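Local coordinates for major capsid protein (Norovirus Hu/GI.7/TCH-060/USA/2003, PDB 4P25) that forms the norovirus capsid and, through its protruding domain, binds histo-blood group antigen glycans such as LeY, at residues A[201-206]-A[267-272]; A[29-34]-A[276-281]; A[258-263]-A[296-301]; A[37-42]-A[193-198]. All blocks are in the same frame, centred on the assembly; numbering follows the deposited sequence.

How the contacts relate
All four contacts lie in the part of the protruding domain built round the sheet that includes strands 29-31, 201-208, 255-262 and 266-269. This matches the P1 subdomain. Contact 1 is central: its centre is about 7 Å from that of contact 2, about 9 Å from contact 3 and about 10 Å from contact 4. Strand 201-208 pairs with strand 29-31 of contact 2, and strand 266-269 pairs with strand 255-262 of contact 3. Contact 4 joins two loops that pack on Ile202 and Tyr204. The glycan pocket, with Asp108, His110 and Trp161, is carried partly by the separate six-stranded sheet and partly by loops. None of the four contacts supplies a pocket residue.

Contact 1: residues A[201-206]-A[267-272]; sequences AIVYFM and ITCVPN
Ile267 and Val203 are joined by a direct backbone bond and by a water. Val203 N gives its hydrogen to Ile267 O at 2.8 Å, at a nearly straight angle of 172°. The return bond is not made directly. Water 1 takes the N-H of Ile267. It lies 2.8 Å from Val203 O and can donate to it, among other acceptors, so a water stands where the return bond would be. The side chain of Ile267 faces two partners. Its CG2 meets Val203 CG2, while Ile267 CD1 comes to the edge of the Phe205 ring, 3.8 Å from Phe205 CZ and near the ring plane.

Thr268 is a non-hydrogen-bonded pair with Ile202. Thr268 CA lies 3.2 Å from Ala201 O in a CA-H...O contact. OG1 lies between the backbone N and the carbonyl carbon (chi1 67°), and its bond goes to Glu200 OE1 just before the other segment. Cys269 and Ala201 form an antiparallel hydrogen-bonded pair. Ala201 N bonds Cys269 O at 2.8 Å, and Cys269 N bonds Ala201 O at 3.1 Å. Cys269 SG touches Val203 CG2 at 3.9 Å, so one valine methyl lies beside both Cys269 and Ile267. The contact ends with Pro271 CD against Ala201 CB at 3.8 Å.

The contact is a short antiparallel strand pair of the P1 subdomain sheet, where strand 201-208 is interrupted. Strand 266-269 has strand 255-262 on its other side. Further along, strand 201-208 pairs with strands 29-31 and 218-221.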
loop_
_atom_site.group_PDB
_atom_site.type_symbol
_atom_site.label_atom_id
_atom_site.label_comp_id
_atom_site.label_asym_id
_atom_site.label_seq_id
_atom_site.Cartn_x
_atom_site.Cartn_y
_atom_site.Cartn_z
ATOM N N ALA A 201 -12.200 21.083 -14.459
ATOM C CA ALA A 201 -12.651 19.703 -14.443
ATOM C C ALA A 201 -11.888 18.952 -13.365
ATOM O O ALA A 201 -10.696 19.183 -13.171
ATOM C CB ALA A 201 -12.420 19.058 -15.797
ATOM N N ILE A 202 -12.581 18.061 -12.664
ATOM C CA ILE A 202 -11.951 17.231 -11.642
ATOM C C ILE A 202 -10.918 16.313 -12.283
ATOM O O ILE A 202 -11.150 15.747 -13.350
ATOM C CB ILE A 202 -12.997 16.384 -10.904
ATOM C CG1 ILE A 202 -14.019 17.298 -10.216
ATOM C CG2 ILE A 202 -12.332 15.464 -9.877
ATOM C CD1 ILE A 202 -15.297 16.606 -9.851
ATOM N N VAL A 203 -9.770 16.189 -11.634
ATOM C CA VAL A 203 -8.728 15.286 -12.102
ATOM C C VAL A 203 -8.873 13.925 -11.434
ATOM O O VAL A 203 -8.934 13.830 -10.206
ATOM C CB VAL A 203 -7.330 15.856 -11.832
ATOM C CG1 VAL A 203 -6.262 14.840 -12.216
ATOM C CG2 VAL A 203 -7.144 17.155 -12.603
ATOM N N TYR A 204 -8.952 12.883 -12.252
ATOM C CA TYR A 204 -9.068 11.521 -11.755
ATOM C C TYR A 204 -7.781 10.768 -12.002
ATOM O O TYR A 204 -7.197 10.843 -13.082
ATOM C CB TYR A 204 -10.247 10.801 -12.410
ATOM C CG TYR A 204 -11.555 11.479 -12.098
ATOM C CD1 TYR A 204 -12.214 11.235 -10.904
ATOM C CD2 TYR A 204 -12.113 12.394 -12.983
ATOM C CE1 TYR A 204 -13.399 11.867 -10.603
ATOM C CE2 TYR A 204 -13.305 13.034 -12.690
ATOM C CZ TYR A 204 -13.938 12.766 -11.498
ATOM O OH TYR A 204 -15.121 13.394 -11.189
ATOM N N PHE A 205 -7.342 10.051 -10.976
ATOM C CA PHE A 205 -6.117 9.276 -11.038
ATOM C C PHE A 205 -6.495 7.825 -11.277
ATOM O O PHE A 205 -7.249 7.233 -10.493
ATOM C CB PHE A 205 -5.327 9.485 -9.745
ATOM C CG PHE A 205 -5.004 10.934 -9.486
ATOM C CD1 PHE A 205 -3.885 11.518 -10.060
ATOM C CD2 PHE A 205 -5.847 11.724 -8.713
ATOM C CE1 PHE A 205 -3.594 12.865 -9.847
ATOM C CE2 PHE A 205 -5.562 13.069 -8.496
ATOM C CZ PHE A 205 -4.436 13.640 -9.063
ATOM N N MET A 206 -5.999 7.266 -12.380
ATOM C CA MET A 206 -6.474 5.986 -12.895
ATOM C C MET A 206 -5.484 4.850 -12.659
ATOM O O MET A 206 -4.272 5.044 -12.766
ATOM C CB MET A 206 -6.738 6.086 -14.405
ATOM C CG MET A 206 -7.613 7.267 -14.836
ATOM S SD MET A 206 -9.224 7.343 -14.028
ATOM C CE MET A 206 -9.985 5.823 -14.598
ATOM N N ILE A 267 -8.675 17.662 -6.745
ATOM C CA ILE A 267 -7.797 18.423 -7.623
ATOM C C ILE A 267 -8.498 18.694 -8.947
ATOM O O ILE A 267 -9.203 17.831 -9.470
ATOM C CB ILE A 267 -6.475 17.652 -7.861
ATOM C CG1 ILE A 267 -5.710 17.505 -6.542
ATOM C CG2 ILE A 267 -5.626 18.336 -8.924
ATOM C CD1 ILE A 267 -4.528 16.566 -6.610
ATOM N N THR A 268 -8.323 19.906 -9.474
ATOM C CA THR A 268 -8.880 20.248 -10.780
ATOM C C THR A 268 -7.818 20.814 -11.707
ATOM O O THR A 268 -6.721 21.187 -11.276
ATOM C CB THR A 268 -9.998 21.301 -10.678
ATOM O OG1 THR A 268 -9.444 22.550 -10.251
ATOM C CG2 THR A 268 -11.096 20.854 -9.716
ATOM N N CYS A 269 -8.163 20.875 -12.986
ATOM C CA CYS A 269 -7.359 21.551 -13.988
ATOM C C CYS A 269 -8.333 22.146 -14.984
ATOM O O CYS A 269 -9.534 21.893 -14.903
ATOM C CB CYS A 269 -6.445 20.555 -14.709
ATOM S SG CYS A 269 -7.314 19.368 -15.788
ATOM N N VAL A 270 -7.817 22.943 -15.909
ATOM C CA VAL A 270 -8.604 23.330 -17.071
ATOM C C VAL A 270 -8.060 22.523 -18.240
ATOM O O VAL A 270 -6.968 22.796 -18.738
ATOM C CB VAL A 270 -8.528 24.843 -17.374
ATOM C CG1 VAL A 270 -9.242 25.150 -18.685
ATOM C CG2 VAL A 270 -9.149 25.647 -16.242
ATOM N N PRO A 271 -8.798 21.494 -18.667
ATOM C CA PRO A 271 -8.258 20.663 -19.746
ATOM C C PRO A 271 -8.428 21.325 -21.116
ATOM O O PRO A 271 -9.503 21.864 -21.401
ATOM C CB PRO A 271 -9.105 19.391 -19.660
ATOM C CG PRO A 271 -10.406 19.842 -19.066
ATOM C CD PRO A 271 -10.074 20.982 -18.137
ATOM N N ASN A 272 -7.383 21.301 -21.940
ATOM C CA ASN A 272 -7.518 21.726 -23.327
ATOM C C ASN A 272 -8.545 20.851 -24.031
ATOM O O ASN A 272 -8.612 19.642 -23.794
ATOM C CB ASN A 272 -6.178 21.658 -24.062
ATOM C CG ASN A 272 -5.354 22.920 -23.894
ATOM O OD1 ASN A 272 -5.862 24.032 -24.016
ATOM N ND2 ASN A 272 -4.072 22.750 -23.605
HETATM O O HOH W 1 -9.339 15.098 -7.700
#

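Contact 2: residues A[29-34]-A[276-281]; sequences KMTVST and GPQNLP
Pro277 O takes the N-H of Leu280 and has water 2 beside it, which links the turn to Met30. Leu280 N bonds Pro277 O at 3.1 Å from within the turn. Water 2 lies within bonding distance, 2.9 Å from Pro277 O, though it has fewer protons than acceptors nearby. Water 2 accepts the N-H of Met30, with Met30 N at 2.9 Å. Its bond to Leu280 O is weak and competes for the same protons. The motif is a short 3-10 turn, residues 277-279, laid against strand 29-31 of the P1 subdomain sheet. A second turn bond runs from Asn279 N to Gly276 O.

The Pro277 ring touches two side chains of the strand segment. Pro277 CB meets Met30 CB at 3.8 Å, and its CD meets Val32 CG1, where the two side chains cross at about a right angle. Met30 bends at its last torsion (chi3 -78°), which brings CE to Leu280 CD1 and to Pro277 O. Phe205 and Phe259 also pack on Met30.

Gln278 lies over the strand backbone. Gln278 CA is 3.0 Å from Met30 O in a CA-H...O contact. Its chain bends at chi2 (-93°), which turns the amide to Thr31, and Lys29 CE reaches its CB. Gln278 OE1 is 3.7 Å from Val32 N, and both are buried with no hydrogen-bond partner in the model.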
loop_
_atom_site.group_PDB
_atom_site.type_symbol
_atom_site.label_atom_id
_atom_site.label_comp_id
_atom_site.label_asym_id
_atom_site.label_seq_id
_atom_site.Cartn_x
_atom_site.Cartn_y
_atom_site.Cartn_z
ATOM N N LYS A 29 -2.147 6.881 -14.876
ATOM C CA LYS A 29 -2.364 8.124 -15.612
ATOM C C LYS A 29 -3.411 8.980 -14.924
ATOM O O LYS A 29 -4.113 8.518 -14.021
ATOM C CB LYS A 29 -2.827 7.834 -17.045
ATOM C CG LYS A 29 -4.213 7.206 -17.133
ATOM C CD LYS A 29 -4.540 6.757 -18.552
ATOM C CE LYS A 29 -5.202 7.858 -19.365
ATOM N NZ LYS A 29 -5.486 7.403 -20.758
ATOM N N MET A 30 -3.498 10.238 -15.353
ATOM C CA MET A 30 -4.577 11.138 -14.968
ATOM C C MET A 30 -5.556 11.233 -16.112
ATOM O O MET A 30 -5.204 10.976 -17.260
ATOM C CB MET A 30 -4.039 12.547 -14.736
ATOM C CG MET A 30 -3.241 12.738 -13.482
ATOM S SD MET A 30 -2.510 14.388 -13.431
ATOM C CE MET A 30 -1.119 14.208 -14.547
ATOM N N THR A 31 -6.786 11.628 -15.809
ATOM C CA THR A 31 -7.734 11.956 -16.863
ATOM C C THR A 31 -8.824 12.863 -16.317
ATOM O O THR A 31 -8.934 13.057 -15.103
ATOM C CB THR A 31 -8.356 10.684 -17.481
ATOM O OG1 THR A 31 -8.984 11.016 -18.730
ATOM C CG2 THR A 31 -9.378 10.054 -16.535
ATOM N N VAL A 32 -9.609 13.442 -17.217
ATOM C CA VAL A 32 -10.834 14.121 -16.829
ATOM C C VAL A 32 -11.984 13.247 -17.307
ATOM O O VAL A 32 -11.805 12.430 -18.212
ATOM C CB VAL A 32 -10.921 15.533 -17.435
ATOM C CG1 VAL A 32 -9.892 16.451 -16.782
ATOM C CG2 VAL A 32 -10.720 15.484 -18.946
ATOM N N SER A 33 -13.155 13.387 -16.695
ATOM C CA SER A 33 -14.294 12.568 -17.102
ATOM C C SER A 33 -14.817 13.000 -18.467
ATOM O O SER A 33 -14.706 14.172 -18.840
ATOM C CB SER A 33 -15.400 12.588 -16.041
ATOM O OG SER A 33 -15.804 13.906 -15.719
ATOM N N THR A 34 -15.367 12.048 -19.219
ATOM C CA THR A 34 -15.876 12.320 -20.564
ATOM C C THR A 34 -16.977 13.381 -20.524
ATOM O O THR A 34 -17.006 14.288 -21.351
ATOM C CB THR A 34 -16.363 11.033 -21.262
ATOM O OG1 THR A 34 -15.269 10.116 -21.384
ATOM C CG2 THR A 34 -16.901 11.346 -22.650
ATOM N N GLY A 276 -6.277 17.052 -22.267
ATOM C CA GLY A 276 -6.332 17.184 -20.825
ATOM C C GLY A 276 -5.137 16.520 -20.177
ATOM O O GLY A 276 -4.162 16.201 -20.858
ATOM N N PRO A 277 -5.211 16.290 -18.860
ATOM C CA PRO A 277 -4.061 15.745 -18.130
ATOM C C PRO A 277 -3.697 14.328 -18.573
ATOM O O PRO A 277 -2.589 13.879 -18.285
ATOM C CB PRO A 277 -4.528 15.773 -16.668
ATOM C CG PRO A 277 -6.025 15.705 -16.750
ATOM C CD PRO A 277 -6.397 16.461 -17.999
ATOM N N GLN A 278 -4.597 13.647 -19.282
ATOM C CA GLN A 278 -4.289 12.325 -19.836
ATOM C C GLN A 278 -3.185 12.386 -20.889
ATOM O O GLN A 278 -2.592 11.361 -21.242
ATOM C CB GLN A 278 -5.543 11.661 -20.411
ATOM C CG GLN A 278 -6.211 12.435 -21.538
ATOM C CD GLN A 278 -7.304 13.367 -21.045
ATOM O OE1 GLN A 278 -7.177 13.990 -19.990
ATOM N NE2 GLN A 278 -8.389 13.463 -21.806
ATOM N N ASN A 279 -2.910 13.592 -21.382
ATOM C CA ASN A 279 -1.856 13.805 -22.372
ATOM C C ASN A 279 -0.511 14.220 -21.782
ATOM O O ASN A 279 0.454 14.444 -22.512
ATOM C CB ASN A 279 -2.313 14.827 -23.412
ATOM C CG ASN A 279 -3.393 14.278 -24.316
ATOM O OD1 ASN A 279 -3.496 13.064 -24.504
ATOM N ND2 ASN A 279 -4.203 15.163 -24.885
ATOM N N LEU A 280 -0.458 14.322 -20.459
ATOM C CA LEU A 280 0.779 14.624 -19.750
ATOM C C LEU A 280 1.535 13.350 -19.422
ATOM O O LEU A 280 0.923 12.292 -19.255
ATOM C CB LEU A 280 0.469 15.347 -18.442
ATOM C CG LEU A 280 -0.205 16.706 -18.572
ATOM C CD1 LEU A 280 -0.550 17.213 -17.185
ATOM C CD2 LEU A 280 0.698 17.678 -19.311
ATOM N N PRO A 281 2.871 13.451 -19.316
ATOM C CA PRO A 281 3.682 12.325 -18.844
ATOM C C PRO A 281 3.216 11.923 -17.458
ATOM O O PRO A 281 2.704 12.759 -16.711
ATOM C CB PRO A 281 5.093 12.912 -18.763
ATOM C CG PRO A 281 5.075 14.092 -19.667
ATOM C CD PRO A 281 3.689 14.644 -19.601
HETATM O O HOH W 2 -1.598 11.378 -17.287
#

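Contact 3: residues A[258-263]-A[296-301]; sequences EFKLYP and YQLKPV
Lys260 NZ bonds Tyr296 O at 2.8 Å, in the carbonyl plane and on a lone pair. The ammonium also makes a salt bridge with Glu200 OE2, a hydrogen bond to Arg294 O and a weak one to Tyr262 OH. Its three protons are shared, so Tyr262 OH is the marginal partner. Glu200 probably balances most of its charge. The side chain bends at chi3 (75°), and Leu298 covers its methylenes, with Leu298 CG 3.6 Å from Lys260 CD.

Glu258 OE1 is the second satisfied site. Lys299 N points straight at Glu258 OE1, at 2.9 Å and 178°, approaching on the anti side and out of the carboxylate plane. Water 5 donates to OE1 and to Gln297 O. Glu258 CB rests on Leu298 CD2.

Two more waters serve the backbone. Water 3 donates to Glu258 O and to Lys299 O. Water 4 accepts from Glu258 N and donates to Lys299 O at 2.7 Å, so Lys299 O has two waters.

The C-terminal segment 296-301 has no regular structure and runs roughly antiparallel to strand 255-262 of the P1 sheet. That strand lies between strands 242-248 and 266-269. Tyr296 and Leu298 touch Leu244, and Val301 bonds the backbone of Val270.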
loop_
_atom_site.group_PDB
_atom_site.type_symbol
_atom_site.label_atom_id
_atom_site.label_comp_id
_atom_site.label_asym_id
_atom_site.label_seq_id
_atom_site.Cartn_x
_atom_site.Cartn_y
_atom_site.Cartn_z
ATOM N N GLU A 258 -0.533 23.474 -14.540
ATOM C CA GLU A 258 -1.093 24.038 -13.313
ATOM C C GLU A 258 -2.337 23.291 -12.884
ATOM O O GLU A 258 -3.188 22.967 -13.714
ATOM C CB GLU A 258 -1.556 25.477 -13.548
ATOM C CG GLU A 258 -0.544 26.432 -14.087
ATOM C CD GLU A 258 -0.976 27.863 -13.864
ATOM O OE1 GLU A 258 -2.134 28.212 -14.182
ATOM O OE2 GLU A 258 -0.155 28.636 -13.341
ATOM N N PHE A 259 -2.465 23.072 -11.579
ATOM C CA PHE A 259 -3.623 22.389 -11.010
ATOM C C PHE A 259 -4.070 23.121 -9.749
ATOM O O PHE A 259 -3.262 23.782 -9.097
ATOM C CB PHE A 259 -3.265 20.937 -10.657
ATOM C CG PHE A 259 -2.928 20.078 -11.849
ATOM C CD1 PHE A 259 -1.690 20.172 -12.464
ATOM C CD2 PHE A 259 -3.843 19.160 -12.337
ATOM C CE1 PHE A 259 -1.375 19.382 -13.558
ATOM C CE2 PHE A 259 -3.534 18.363 -13.428
ATOM C CZ PHE A 259 -2.297 18.473 -14.041
ATOM N N LYS A 260 -5.350 23.021 -9.403
ATOM C CA LYS A 260 -5.812 23.550 -8.123
ATOM C C LYS A 260 -6.242 22.439 -7.180
ATOM O O LYS A 260 -7.006 21.546 -7.548
ATOM C CB LYS A 260 -6.927 24.590 -8.301
ATOM C CG LYS A 260 -6.394 25.947 -8.734
ATOM C CD LYS A 260 -7.455 26.811 -9.411
ATOM C CE LYS A 260 -8.444 27.406 -8.423
ATOM N NZ LYS A 260 -9.542 28.126 -9.134
ATOM N N LEU A 261 -5.718 22.502 -5.961
ATOM C CA LEU A 261 -6.064 21.565 -4.907
ATOM C C LEU A 261 -6.983 22.270 -3.915
ATOM O O LEU A 261 -6.590 23.250 -3.279
ATOM C CB LEU A 261 -4.793 21.071 -4.217
ATOM C CG LEU A 261 -4.914 20.243 -2.936
ATOM C CD1 LEU A 261 -5.620 18.922 -3.195
ATOM C CD2 LEU A 261 -3.535 20.019 -2.337
ATOM N N TYR A 262 -8.209 21.770 -3.799
ATOM C CA TYR A 262 -9.227 22.427 -2.981
ATOM C C TYR A 262 -9.238 21.880 -1.555
ATOM O O TYR A 262 -8.910 20.711 -1.336
ATOM C CB TYR A 262 -10.602 22.270 -3.632
ATOM C CG TYR A 262 -10.799 23.162 -4.836
ATOM C CD1 TYR A 262 -11.338 24.431 -4.691
ATOM C CD2 TYR A 262 -10.443 22.742 -6.111
ATOM C CE1 TYR A 262 -11.525 25.255 -5.776
ATOM C CE2 TYR A 262 -10.622 23.564 -7.207
ATOM C CZ TYR A 262 -11.167 24.822 -7.032
ATOM O OH TYR A 262 -11.366 25.666 -8.105
ATOM N N PRO A 263 -9.602 22.730 -0.579
ATOM C CA PRO A 263 -9.583 22.363 0.841
ATOM C C PRO A 263 -10.390 21.103 1.177
ATOM O O PRO A 263 -10.009 20.373 2.092
ATOM C CB PRO A 263 -10.178 23.600 1.525
ATOM C CG PRO A 263 -9.799 24.727 0.610
ATOM C CD PRO A 263 -9.964 24.149 -0.768
ATOM N N TYR A 296 -9.281 31.748 -9.092
ATOM C CA TYR A 296 -8.004 31.836 -9.782
ATOM C C TYR A 296 -8.084 31.023 -11.073
ATOM O O TYR A 296 -8.412 29.841 -11.051
ATOM C CB TYR A 296 -6.900 31.279 -8.890
ATOM C CG TYR A 296 -5.508 31.466 -9.439
ATOM C CD1 TYR A 296 -4.945 30.532 -10.301
ATOM C CD2 TYR A 296 -4.751 32.573 -9.085
ATOM C CE1 TYR A 296 -3.669 30.700 -10.797
ATOM C CE2 TYR A 296 -3.476 32.751 -9.575
ATOM C CZ TYR A 296 -2.939 31.813 -10.429
ATOM O OH TYR A 296 -1.666 31.994 -10.913
ATOM N N GLN A 297 -7.780 31.663 -12.196
ATOM C CA GLN A 297 -7.930 31.017 -13.487
ATOM C C GLN A 297 -6.655 30.284 -13.913
ATOM O O GLN A 297 -5.591 30.886 -14.045
ATOM C CB GLN A 297 -8.312 32.053 -14.548
ATOM C CG GLN A 297 -8.738 31.447 -15.871
ATOM C CD GLN A 297 -8.960 32.491 -16.947
ATOM O OE1 GLN A 297 -8.985 33.695 -16.668
ATOM N NE2 GLN A 297 -9.119 32.039 -18.185
ATOM N N LEU A 298 -6.794 28.976 -14.126
ATOM C CA LEU A 298 -5.670 28.130 -14.526
ATOM C C LEU A 298 -5.347 28.209 -16.013
ATOM O O LEU A 298 -6.233 28.366 -16.856
ATOM C CB LEU A 298 -5.959 26.671 -14.175
ATOM C CG LEU A 298 -6.121 26.340 -12.695
ATOM C CD1 LEU A 298 -6.622 24.916 -12.522
ATOM C CD2 LEU A 298 -4.800 26.537 -11.969
ATOM N N LYS A 299 -4.061 28.089 -16.314
ATOM C CA LYS A 299 -3.597 27.873 -17.673
ATOM C C LYS A 299 -4.018 26.466 -18.092
ATOM O O LYS A 299 -3.779 25.505 -17.359
ATOM C CB LYS A 299 -2.076 28.012 -17.715
ATOM C CG LYS A 299 -1.448 27.730 -19.060
ATOM C CD LYS A 299 0.010 28.161 -19.083
ATOM C CE LYS A 299 0.630 27.893 -20.439
ATOM N NZ LYS A 299 2.004 28.460 -20.568
ATOM N N PRO A 300 -4.664 26.343 -19.263
ATOM C CA PRO A 300 -5.129 25.023 -19.699
ATOM C C PRO A 300 -3.996 24.021 -19.888
ATOM O O PRO A 300 -2.865 24.396 -20.201
ATOM C CB PRO A 300 -5.810 25.314 -21.036
ATOM C CG PRO A 300 -6.255 26.734 -20.916
ATOM C CD PRO A 300 -5.152 27.415 -20.150
ATOM N N VAL A 301 -4.317 22.747 -19.702
ATOM C CA VAL A 301 -3.314 21.697 -19.748
ATOM C C VAL A 301 -3.636 20.603 -20.770
ATOM O O VAL A 301 -4.796 20.276 -20.999
ATOM C CB VAL A 301 -3.111 21.073 -18.342
ATOM C CG1 VAL A 301 -4.329 20.249 -17.923
ATOM C CG2 VAL A 301 -1.852 20.244 -18.307
HETATM O O HOH W 3 -4.940 23.481 -15.826
HETATM O O HOH W 4 -1.270 24.435 -17.192
HETATM O O HOH W 5 -2.859 31.037 -14.310
#

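Contact 4: residues A[37-42]-A[193-198]; sequences NQVVQF and IFPPGF
Val39 and Phe194 cross obliquely, with Val39 CG2 3.6 Å from Phe194 CD1. Val39 CG1 is anti to the backbone N (chi1 175°), which leaves CG2 beside the N and turned to the ring. Val39 CG1 meets Phe194 CE1 and lies 3.6 Å from Ile193 O.

Val40 CG2 leans against Ile193 CB at 4.2 Å. The backbones of these two residues form a single antiparallel bridge, a hydrogen-bonded pair. Ile193 N bonds Val40 O at 2.8 Å and 170°, almost in line with the carbonyl. The other side of the bridge is not closed. Val40 N and Ile193 O are 3.6 Å apart, and both are buried without a partner in the model.

The bridge joins two irregular loops of the P1 subdomain. One follows strand 29-31, and the other leads into strand 201-208. Ile193 packs on Ile202 of that strand, and Val40 packs on Tyr204.

Pro195 turns its ring to the backbone of the other loop. Pro195 CG lies 3.6 Å from Gln38 O and 3.9 Å from Asn37 C. Pro195 CD is 4.3 Å from Val39 CG2, the methyl that meets Phe194.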
loop_
_atom_site.group_PDB
_atom_site.type_symbol
_atom_site.label_atom_id
_atom_site.label_comp_id
_atom_site.label_asym_id
_atom_site.label_seq_id
_atom_site.Cartn_x
_atom_site.Cartn_y
_atom_site.Cartn_z
ATOM N N ASN A 37 -19.145 17.460 -16.327
ATOM C CA ASN A 37 -20.068 17.821 -15.258
ATOM C C ASN A 37 -20.402 16.639 -14.350
ATOM O O ASN A 37 -21.173 16.785 -13.400
ATOM C CB ASN A 37 -21.358 18.403 -15.828
ATOM C CG ASN A 37 -21.114 19.605 -16.710
ATOM O OD1 ASN A 37 -21.498 19.617 -17.878
ATOM N ND2 ASN A 37 -20.471 20.625 -16.156
ATOM N N GLN A 38 -19.833 15.475 -14.649
ATOM C CA GLN A 38 -20.104 14.279 -13.850
ATOM C C GLN A 38 -19.743 14.477 -12.376
ATOM O O GLN A 38 -18.642 14.918 -12.050
ATOM C CB GLN A 38 -19.374 13.054 -14.413
ATOM C CG GLN A 38 -19.574 11.789 -13.577
ATOM C CD GLN A 38 -19.010 10.533 -14.224
ATOM O OE1 GLN A 38 -18.350 10.590 -15.262
ATOM N NE2 GLN A 38 -19.278 9.384 -13.609
ATOM N N VAL A 39 -20.689 14.148 -11.502
ATOM C CA VAL A 39 -20.487 14.215 -10.060
ATOM C C VAL A 39 -20.097 12.836 -9.538
ATOM O O VAL A 39 -20.689 11.834 -9.940
ATOM C CB VAL A 39 -21.786 14.666 -9.344
ATOM C CG1 VAL A 39 -21.626 14.612 -7.834
ATOM C CG2 VAL A 39 -22.183 16.061 -9.792
ATOM N N VAL A 40 -19.092 12.778 -8.668
ATOM C CA VAL A 40 -18.725 11.520 -8.018
ATOM C C VAL A 40 -18.868 11.634 -6.505
ATOM O O VAL A 40 -18.965 12.734 -5.959
ATOM C CB VAL A 40 -17.290 11.054 -8.379
ATOM C CG1 VAL A 40 -17.161 10.837 -9.889
ATOM C CG2 VAL A 40 -16.239 12.044 -7.859
ATOM N N GLN A 41 -18.886 10.490 -5.831
ATOM C CA GLN A 41 -19.038 10.491 -4.384
ATOM C C GLN A 41 -18.235 9.355 -3.760
ATOM O O GLN A 41 -18.726 8.635 -2.886
ATOM C CB GLN A 41 -20.519 10.387 -3.995
ATOM C CG GLN A 41 -20.775 10.845 -2.568
ATOM C CD GLN A 41 -22.206 10.660 -2.115
ATOM O OE1 GLN A 41 -23.070 10.234 -2.883
ATOM N NE2 GLN A 41 -22.464 10.986 -0.855
ATOM N N PHE A 42 -16.998 9.198 -4.220
ATOM C CA PHE A 42 -16.114 8.153 -3.711
ATOM C C PHE A 42 -16.023 8.244 -2.192
ATOM O O PHE A 42 -16.026 9.348 -1.633
ATOM C CB PHE A 42 -14.721 8.273 -4.342
ATOM C CG PHE A 42 -14.722 8.252 -5.850
ATOM C CD1 PHE A 42 -15.705 7.573 -6.557
ATOM C CD2 PHE A 42 -13.725 8.906 -6.563
ATOM C CE1 PHE A 42 -15.701 7.557 -7.948
ATOM C CE2 PHE A 42 -13.714 8.890 -7.954
ATOM C CZ PHE A 42 -14.704 8.213 -8.642
ATOM N N ILE A 193 -18.536 15.261 -4.866
ATOM C CA ILE A 193 -17.572 16.235 -5.347
ATOM C C ILE A 193 -18.143 16.848 -6.611
ATOM O O ILE A 193 -18.340 16.156 -7.613
ATOM C CB ILE A 193 -16.209 15.574 -5.637
ATOM C CG1 ILE A 193 -15.629 14.981 -4.351
ATOM C CG2 ILE A 193 -15.244 16.579 -6.249
ATOM C CD1 ILE A 193 -14.355 14.188 -4.560
ATOM N N PHE A 194 -18.432 18.143 -6.551
ATOM C CA PHE A 194 -18.988 18.859 -7.690
ATOM C C PHE A 194 -17.897 19.601 -8.442
ATOM O O PHE A 194 -17.094 20.316 -7.832
ATOM C CB PHE A 194 -20.050 19.857 -7.231
ATOM C CG PHE A 194 -21.262 19.217 -6.616
ATOM C CD1 PHE A 194 -22.270 18.707 -7.418
ATOM C CD2 PHE A 194 -21.397 19.133 -5.243
ATOM C CE1 PHE A 194 -23.391 18.121 -6.858
ATOM C CE2 PHE A 194 -22.515 18.548 -4.677
ATOM C CZ PHE A 194 -23.515 18.043 -5.486
ATOM N N PRO A 195 -17.851 19.421 -9.769
ATOM C CA PRO A 195 -16.961 20.225 -10.613
ATOM C C PRO A 195 -17.257 21.703 -10.344
ATOM O O PRO A 195 -18.402 22.099 -10.379
ATOM C CB PRO A 195 -17.415 19.848 -12.032
ATOM C CG PRO A 195 -17.946 18.449 -11.889
ATOM C CD PRO A 195 -18.604 18.409 -10.540
ATOM N N PRO A 196 -16.206 22.490 -10.039
ATOM C CA PRO A 196 -16.485 23.883 -9.671
ATOM C C PRO A 196 -16.849 24.735 -10.863
ATOM O O PRO A 196 -17.114 25.933 -10.702
ATOM C CB PRO A 196 -15.148 24.348 -9.059
ATOM C CG PRO A 196 -14.128 23.497 -9.711
ATOM C CD PRO A 196 -14.761 22.148 -9.924
ATOM N N GLY A 197 -16.881 24.144 -12.051
ATOM C CA GLY A 197 -17.268 24.856 -13.257
ATOM C C GLY A 197 -16.251 25.894 -13.665
ATOM O O GLY A 197 -15.102 25.864 -13.219
ATOM N N PHE A 198 -16.684 26.821 -14.511
ATOM C CA PHE A 198 -15.807 27.846 -15.061
ATOM C C PHE A 198 -14.613 27.212 -15.758
ATOM O O PHE A 198 -13.484 27.669 -15.623
ATOM C CB PHE A 198 -15.366 28.826 -13.982
ATOM C CG PHE A 198 -16.450 29.758 -13.555
ATOM C CD1 PHE A 198 -17.172 30.460 -14.508
ATOM C CD2 PHE A 198 -16.774 29.913 -12.224
ATOM C CE1 PHE A 198 -18.181 31.315 -14.135
ATOM C CE2 PHE A 198 -17.789 30.769 -11.842
ATOM C CZ PHE A 198 -18.494 31.471 -12.801
#